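Local coordinates for 14-3-3 protein (Cryptosporidium parvum, PDB 3EFZ) that probably binds phosphoserine-containing partner proteins as a two-chain, all-helical adaptor of the 14-3-3 family and so takes part in cell regulation, at residues V105-D108 with I109-F113; I125-I128 with D129-L133; Q236-E239 with N240-K243. One frame throughout, in Å; residues are numbered along the deposited sequence. Where two conformers were deposited one is given.

Contact 1. Residues V105-D108 with I109-F113; sequences VIED and IKRDF
V105 meets I109 one turn further along helix 100-131, its CG1 methyl lying 3.8 Å from I109 CD1. With chi1 at 170°, CG1 of V105 swings beside its own carbonyl carbon, on the side where the I109 branch arrives, and the two aliphatic chains cross obliquely. CG1 and CD1 of I109 also lie close to V105 O, the carbonyl that accepts I109 N in a regular i to i+4 bond. I106 repeats that bond to K110 N. E107 accepts R111 N through its carbonyl oxygen (3.1 Å from N to O), and the same oxygen sits over one face of the R111 guanidinium, where the angle to NH1 is too poor for a hydrogen bond. E107 OE1 comes no nearer than 4.4 Å to R111 NH2 and has a long, weak ion pair with K96. D108 makes the charged contact of this turn: OD1 reaches NH1 of R111 at 3.2 Å in a salt bridge three residues apart. D108 OD1 lies at the edge of the guanidinium, in its plane, while the carboxylate as a whole is turned 69° against it. A bend at chi3 (-78°) folds the arginine back alongside D108. OD1 also accepts a hydrogen bond from Q104 NE2, which gives this oxygen two partners and probably steadies it. The polar strip follows one side of the helix and the aliphatic pair another. I106 and K110 touch I85 of helix 83-87, and F113 rests on helix 63-81. S84 and I85 of the second subunit pack against V105, I106 and I109, and the F113 ring meets the F113 ring of that subunit, placing this turn at the dimer interface.

Contact 2. Residues I125-I128 with D129-L133; sequences IRII and DDNLL
N131 lies alongside I127, four residues earlier on helix 100-131, its ND2 3.9 Å from I127 CG2 and the two side chains pointing the same way. CG of N131 stands beside its own backbone N (chi1 -69°), and a chi2 of -80° turns the amide N-H back onto the backbone: ND2 donates to I127 O at 2.9 Å with an almost straight N-H...O angle of 168°, and the oxygen lies practically in the amide plane. The bond brings the side-chain amide to a carbonyl that the backbone uses poorly, since N131 N reaches I127 O only through a weak bond. N131 N turns instead to I128 O at 3.1 Å, standing well above that carbonyl's plane, and L132 N adds a weak bond to the same oxygen. Just before this the pattern is still regular, with D129 N on I125 O and D130 N on R126 O. The carboxylate of D129 lies beside I125, OD2 being 3.7 Å from CG2, while OD1 forms a salt bridge with K148 of helix 138-158. I128 CG2 and L132 CD1 make a looser apolar contact at 4.3 Å. I125 and I128 face helix 138-158, and I127 and N131 face helix 63-81, so the segment closes over two neighbours of the 14-3-3 helical bundle. D129 and D130 place negative charge near a helix C-terminus, which would be expected to be unfavourable with the helix dipole; the salt bridge from K148 to D129 probably eases it. The shift from i+4 toward i+3 bonding leaves I127 O held chiefly by the N131 side chain.

Contact 3. Residues Q236-E239 with N240-K243; sequences QFSE and NTEK
F237 packs against T241 and E242 on the close side of this helix start, its CB 3.7 Å from T241 CG2 and 3.5 Å from E242 OE1. The ring crosses the E242 side chain at about a right angle, yet ring and carboxylate planes are turned only 25° apart, and both CG2 and OE1 approach the ring obliquely. A bend at chi2 (-67°) carries the E242 carboxylate back beside CB and CD1 of F237. R231 joins this group from outside, forming a cation-pi contact with F237 and a long, weak ion pair with E242 OE1. T241 is buried, and its OG1 is satisfied by a hydrogen bond with S191 O; its side chain also rests on P193 and L196 of helix 193-207. S238 is the N-cap of helix 239-256: OG accepts T241 N at 3.0 Å, the N-H pointing to it at 155°. With chi1 at 74°, OG is placed between the backbone N and the carbonyl carbon, which turns the hydroxyl oxygen toward the first turn and supplies an acceptor for one of its amides. S238 O then receives E242 N as the first i to i+4 bond, followed by K243 N on E239 O. On the outer side the fit is slacker. E239 stretches out beyond CG, while K243 bends at chi3 and chi4 to bring NZ alongside, and OE2 and NZ meet at 3.2 Å in a salt bridge whose hydrogen bond is weak. E239 and N240 are exposed to solvent, and the acidic E239 stands at the helix N-terminus, where its negative charge would be expected to interact favourably with the helix dipole.

Overall arrangement
Contacts 1 and 2 are both turns of helix 100-131, with centres 30 Å apart and nearest atoms about 14 Å apart, whereas contact 3 opens helix 239-256 much later in the chain. Contacts 1 and 3 lie on opposite sides of the chain's centre, 39 Å between their centres; the centres of contacts 2 and 3 are 30 Å apart, their nearest atoms about 19 Å. One long helix thus runs from the subunit interface at contact 1 toward its C-terminal part at contact 2. Two predicted phosphoserine-interacting arginines lie nearby: the side chain of R79 is about 10 Å from that of K110, and that of R153 about 10 Å from that of I125. Contact 3 lies away from both.

Contact 1. Residues V105-D108 with I109-F113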
# COMPACT_ATOMS: atom_id res chain seq x y z
N VAL B 105 17.55 13.64 -2.98
CA VAL B 105 16.48 13.16 -2.10
C VAL B 105 15.70 12.09 -2.84
O VAL B 105 15.38 11.05 -2.28
CB VAL B 105 15.59 14.32 -1.60
CG1 VAL B 105 14.34 13.79 -0.89
CG2 VAL B 105 16.40 15.24 -0.71
N ILE B 106 15.43 12.35 -4.13
CA ILE B 106 14.74 11.42 -5.02
C ILE B 106 15.51 10.10 -5.18
O ILE B 106 14.92 9.02 -5.06
CB ILE B 106 14.42 12.08 -6.39
CG1 ILE B 106 13.38 13.20 -6.21
CG2 ILE B 106 13.92 11.06 -7.41
CD1 ILE B 106 11.94 12.67 -5.87
N GLU B 107 16.82 10.21 -5.40
CA GLU B 107 17.73 9.06 -5.50
C GLU B 107 17.76 8.23 -4.22
O GLU B 107 17.75 6.99 -4.27
CB GLU B 107 19.14 9.53 -5.85
CG GLU B 107 19.26 9.96 -7.31
CD GLU B 107 20.64 10.44 -7.69
OE1 GLU B 107 21.58 10.31 -6.87
OE2 GLU B 107 20.79 10.93 -8.84
N ASP B 108 17.80 8.92 -3.07
CA ASP B 108 17.84 8.25 -1.76
C ASP B 108 16.56 7.45 -1.46
O ASP B 108 16.63 6.33 -0.96
CB ASP B 108 18.08 9.27 -0.64
CG ASP B 108 19.48 9.82 -0.62
OD1 ASP B 108 20.31 9.47 -1.50
OD2 ASP B 108 19.75 10.63 0.29
N ILE B 109 15.41 8.05 -1.78
CA ILE B 109 14.10 7.39 -1.66
C ILE B 109 13.99 6.16 -2.56
O ILE B 109 13.46 5.12 -2.15
CB ILE B 109 12.93 8.38 -1.94
CG1 ILE B 109 12.83 9.41 -0.81
CG2 ILE B 109 11.59 7.64 -2.16
CD1 ILE B 109 12.12 10.68 -1.17
N LYS B 110 14.50 6.28 -3.79
CA LYS B 110 14.49 5.19 -4.77
C LYS B 110 15.30 3.98 -4.28
O LYS B 110 14.84 2.85 -4.38
CB LYS B 110 15.04 5.67 -6.12
CG LYS B 110 14.94 4.61 -7.23
CD LYS B 110 15.85 4.88 -8.43
CE LYS B 110 15.47 3.93 -9.56
NZ LYS B 110 16.23 4.16 -10.80
N ARG B 111 16.51 4.24 -3.79
CA ARG B 111 17.43 3.25 -3.22
C ARG B 111 16.80 2.53 -2.03
O ARG B 111 16.79 1.30 -1.96
CB ARG B 111 18.70 3.98 -2.78
CG ARG B 111 19.92 3.13 -2.55
CD ARG B 111 21.10 4.05 -2.29
NE ARG B 111 21.63 4.62 -3.54
CZ ARG B 111 21.54 5.90 -3.92
NH1 ARG B 111 20.95 6.82 -3.15
NH2 ARG B 111 22.05 6.26 -5.10
N ASP B 112 16.26 3.31 -1.09
CA ASP B 112 15.55 2.79 0.07
C ASP B 112 14.31 1.97 -0.31
O ASP B 112 14.07 0.93 0.26
CB ASP B 112 15.07 3.95 0.95
CG ASP B 112 16.21 4.64 1.68
OD1 ASP B 112 17.37 4.16 1.61
OD2 ASP B 112 15.91 5.67 2.33
N PHE B 113 13.54 2.45 -1.27
CA PHE B 113 12.28 1.82 -1.65
C PHE B 113 12.57 0.51 -2.37
O PHE B 113 11.88 -0.48 -2.18
CB PHE B 113 11.44 2.78 -2.51
CG PHE B 113 10.52 3.69 -1.72
CD1 PHE B 113 10.95 4.32 -0.55
CD2 PHE B 113 9.22 3.91 -2.17
CE1 PHE B 113 10.08 5.14 0.18
CE2 PHE B 113 8.33 4.75 -1.47
CZ PHE B 113 8.77 5.37 -0.29

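Contact 2. Residues I125-I128 with D129-L133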
# COMPACT_ATOMS: atom_id res chain seq x y z
N ILE B 125 8.03 -14.64 -0.36
CA ILE B 125 8.45 -15.91 -0.97
C ILE B 125 8.71 -17.02 0.05
O ILE B 125 8.21 -18.13 -0.11
CB ILE B 125 9.67 -15.71 -1.92
CG1 ILE B 125 9.19 -15.02 -3.20
CG2 ILE B 125 10.34 -17.07 -2.28
CD1 ILE B 125 10.27 -14.31 -4.01
N ARG B 126 9.49 -16.71 1.09
CA ARG B 126 9.71 -17.65 2.18
C ARG B 126 8.40 -18.09 2.85
O ARG B 126 8.24 -19.27 3.14
CB ARG B 126 10.70 -17.09 3.20
CG ARG B 126 12.09 -16.72 2.62
CD ARG B 126 13.15 -16.59 3.74
NE ARG B 126 14.31 -15.77 3.38
CZ ARG B 126 14.40 -14.44 3.54
NH1 ARG B 126 15.50 -13.79 3.19
NH2 ARG B 126 13.38 -13.76 4.06
N ILE B 127 7.48 -17.15 3.08
CA ILE B 127 6.17 -17.48 3.67
C ILE B 127 5.37 -18.37 2.73
O ILE B 127 4.81 -19.39 3.17
CB ILE B 127 5.34 -16.21 4.06
CG1 ILE B 127 6.03 -15.43 5.18
CG2 ILE B 127 3.90 -16.61 4.50
CD1 ILE B 127 5.52 -14.03 5.31
N ILE B 128 5.33 -18.02 1.45
CA ILE B 128 4.64 -18.85 0.45
C ILE B 128 5.21 -20.27 0.43
O ILE B 128 4.46 -21.24 0.54
CB ILE B 128 4.69 -18.22 -0.97
CG1 ILE B 128 3.76 -17.02 -1.06
CG2 ILE B 128 4.33 -19.26 -2.07
CD1 ILE B 128 3.90 -16.31 -2.39
N ASP B 129 6.54 -20.40 0.34
CA ASP B 129 7.19 -21.71 0.28
C ASP B 129 6.95 -22.62 1.49
O ASP B 129 6.76 -23.84 1.32
CB ASP B 129 8.67 -21.56 -0.04
CG ASP B 129 8.89 -21.26 -1.50
OD1 ASP B 129 8.01 -21.61 -2.31
OD2 ASP B 129 9.94 -20.68 -1.85
N ASP B 130 6.91 -22.03 2.69
CA ASP B 130 6.66 -22.78 3.93
C ASP B 130 5.21 -23.26 4.06
O ASP B 130 4.93 -24.17 4.83
CB ASP B 130 7.05 -21.96 5.17
CG ASP B 130 8.55 -21.76 5.30
OD1 ASP B 130 9.33 -22.61 4.83
OD2 ASP B 130 8.96 -20.73 5.89
N ASN B 131 4.31 -22.64 3.31
CA ASN B 131 2.87 -22.90 3.41
C ASN B 131 2.20 -23.41 2.15
O ASN B 131 1.01 -23.73 2.15
CB ASN B 131 2.15 -21.63 3.88
CG ASN B 131 2.46 -21.27 5.32
OD1 ASN B 131 1.89 -21.85 6.24
ND2 ASN B 131 3.38 -20.31 5.52
N LEU B 132 2.97 -23.47 1.07
CA LEU B 132 2.46 -23.88 -0.23
C LEU B 132 1.61 -25.16 -0.14
O LEU B 132 0.50 -25.22 -0.67
CB LEU B 132 3.62 -24.07 -1.22
CG LEU B 132 3.22 -24.23 -2.68
CD1 LEU B 132 2.44 -22.99 -3.09
CD2 LEU B 132 4.45 -24.43 -3.55
N LEU B 133 2.14 -26.16 0.55
CA LEU B 133 1.49 -27.47 0.61
C LEU B 133 0.18 -27.49 1.39
O LEU B 133 -0.66 -28.37 1.20
CB LEU B 133 2.48 -28.51 1.16
CG LEU B 133 3.24 -29.40 0.17
CD1 LEU B 133 3.62 -28.69 -1.13
CD2 LEU B 133 4.45 -30.07 0.82

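Contact 3. Residues Q236-E239 with N240-K243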
# COMPACT_ATOMS: atom_id res chain seq x y z
N GLN B 236 -20.90 -16.91 -22.20
CA GLN B 236 -20.26 -15.74 -21.63
C GLN B 236 -19.09 -16.13 -20.72
O GLN B 236 -19.22 -16.98 -19.84
CB GLN B 236 -21.27 -14.87 -20.86
CG GLN B 236 -20.72 -13.51 -20.44
CD GLN B 236 -21.80 -12.55 -19.99
OE1 GLN B 236 -22.83 -12.95 -19.43
NE2 GLN B 236 -21.57 -11.26 -20.22
N PHE B 237 -17.94 -15.51 -20.96
CA PHE B 237 -16.78 -15.64 -20.11
C PHE B 237 -16.95 -14.75 -18.88
O PHE B 237 -17.79 -13.83 -18.87
CB PHE B 237 -15.51 -15.24 -20.88
CG PHE B 237 -15.07 -16.24 -21.91
CD1 PHE B 237 -14.28 -15.84 -22.99
CD2 PHE B 237 -15.47 -17.58 -21.82
CE1 PHE B 237 -13.87 -16.77 -23.96
CE2 PHE B 237 -15.07 -18.50 -22.78
CZ PHE B 237 -14.27 -18.09 -23.86
N SER B 238 -16.16 -15.01 -17.84
CA SER B 238 -16.20 -14.19 -16.63
C SER B 238 -15.79 -12.77 -16.98
O SER B 238 -15.12 -12.53 -17.99
CB SER B 238 -15.31 -14.76 -15.52
OG SER B 238 -13.94 -14.55 -15.81
N GLU B 239 -16.24 -11.83 -16.16
CA GLU B 239 -15.89 -10.43 -16.32
C GLU B 239 -14.37 -10.23 -16.28
O GLU B 239 -13.81 -9.46 -17.07
CB GLU B 239 -16.58 -9.62 -15.22
CG GLU B 239 -16.08 -8.21 -15.08
CD GLU B 239 -16.39 -7.65 -13.73
OE1 GLU B 239 -17.58 -7.35 -13.49
OE2 GLU B 239 -15.44 -7.51 -12.92
N ASN B 240 -13.70 -10.95 -15.37
CA ASN B 240 -12.25 -10.87 -15.27
C ASN B 240 -11.51 -11.46 -16.45
O ASN B 240 -10.45 -10.97 -16.81
CB ASN B 240 -11.75 -11.45 -13.95
CG ASN B 240 -11.78 -10.43 -12.83
OD1 ASN B 240 -11.47 -9.26 -13.04
ND2 ASN B 240 -12.16 -10.87 -11.64
N THR B 241 -12.08 -12.50 -17.06
CA THR B 241 -11.56 -13.01 -18.34
C THR B 241 -11.67 -11.94 -19.42
O THR B 241 -10.68 -11.62 -20.07
CB THR B 241 -12.26 -14.31 -18.76
OG1 THR B 241 -11.87 -15.36 -17.88
CG2 THR B 241 -11.90 -14.70 -20.19
N GLU B 242 -12.86 -11.38 -19.58
CA GLU B 242 -13.07 -10.35 -20.60
C GLU B 242 -12.20 -9.11 -20.37
O GLU B 242 -11.69 -8.53 -21.32
CB GLU B 242 -14.56 -10.00 -20.74
CG GLU B 242 -15.44 -11.15 -21.28
CD GLU B 242 -15.15 -11.56 -22.76
OE1 GLU B 242 -15.74 -12.58 -23.21
OE2 GLU B 242 -14.36 -10.88 -23.47
N LYS B 243 -12.00 -8.72 -19.11
CA LYS B 243 -11.04 -7.66 -18.78
C LYS B 243 -9.60 -7.99 -19.19
O LYS B 243 -8.89 -7.13 -19.73
CB LYS B 243 -11.07 -7.33 -17.29
CG LYS B 243 -12.21 -6.43 -16.84
CD LYS B 243 -12.17 -6.28 -15.34
CE LYS B 243 -12.70 -4.93 -14.89
NZ LYS B 243 -14.11 -4.99 -14.40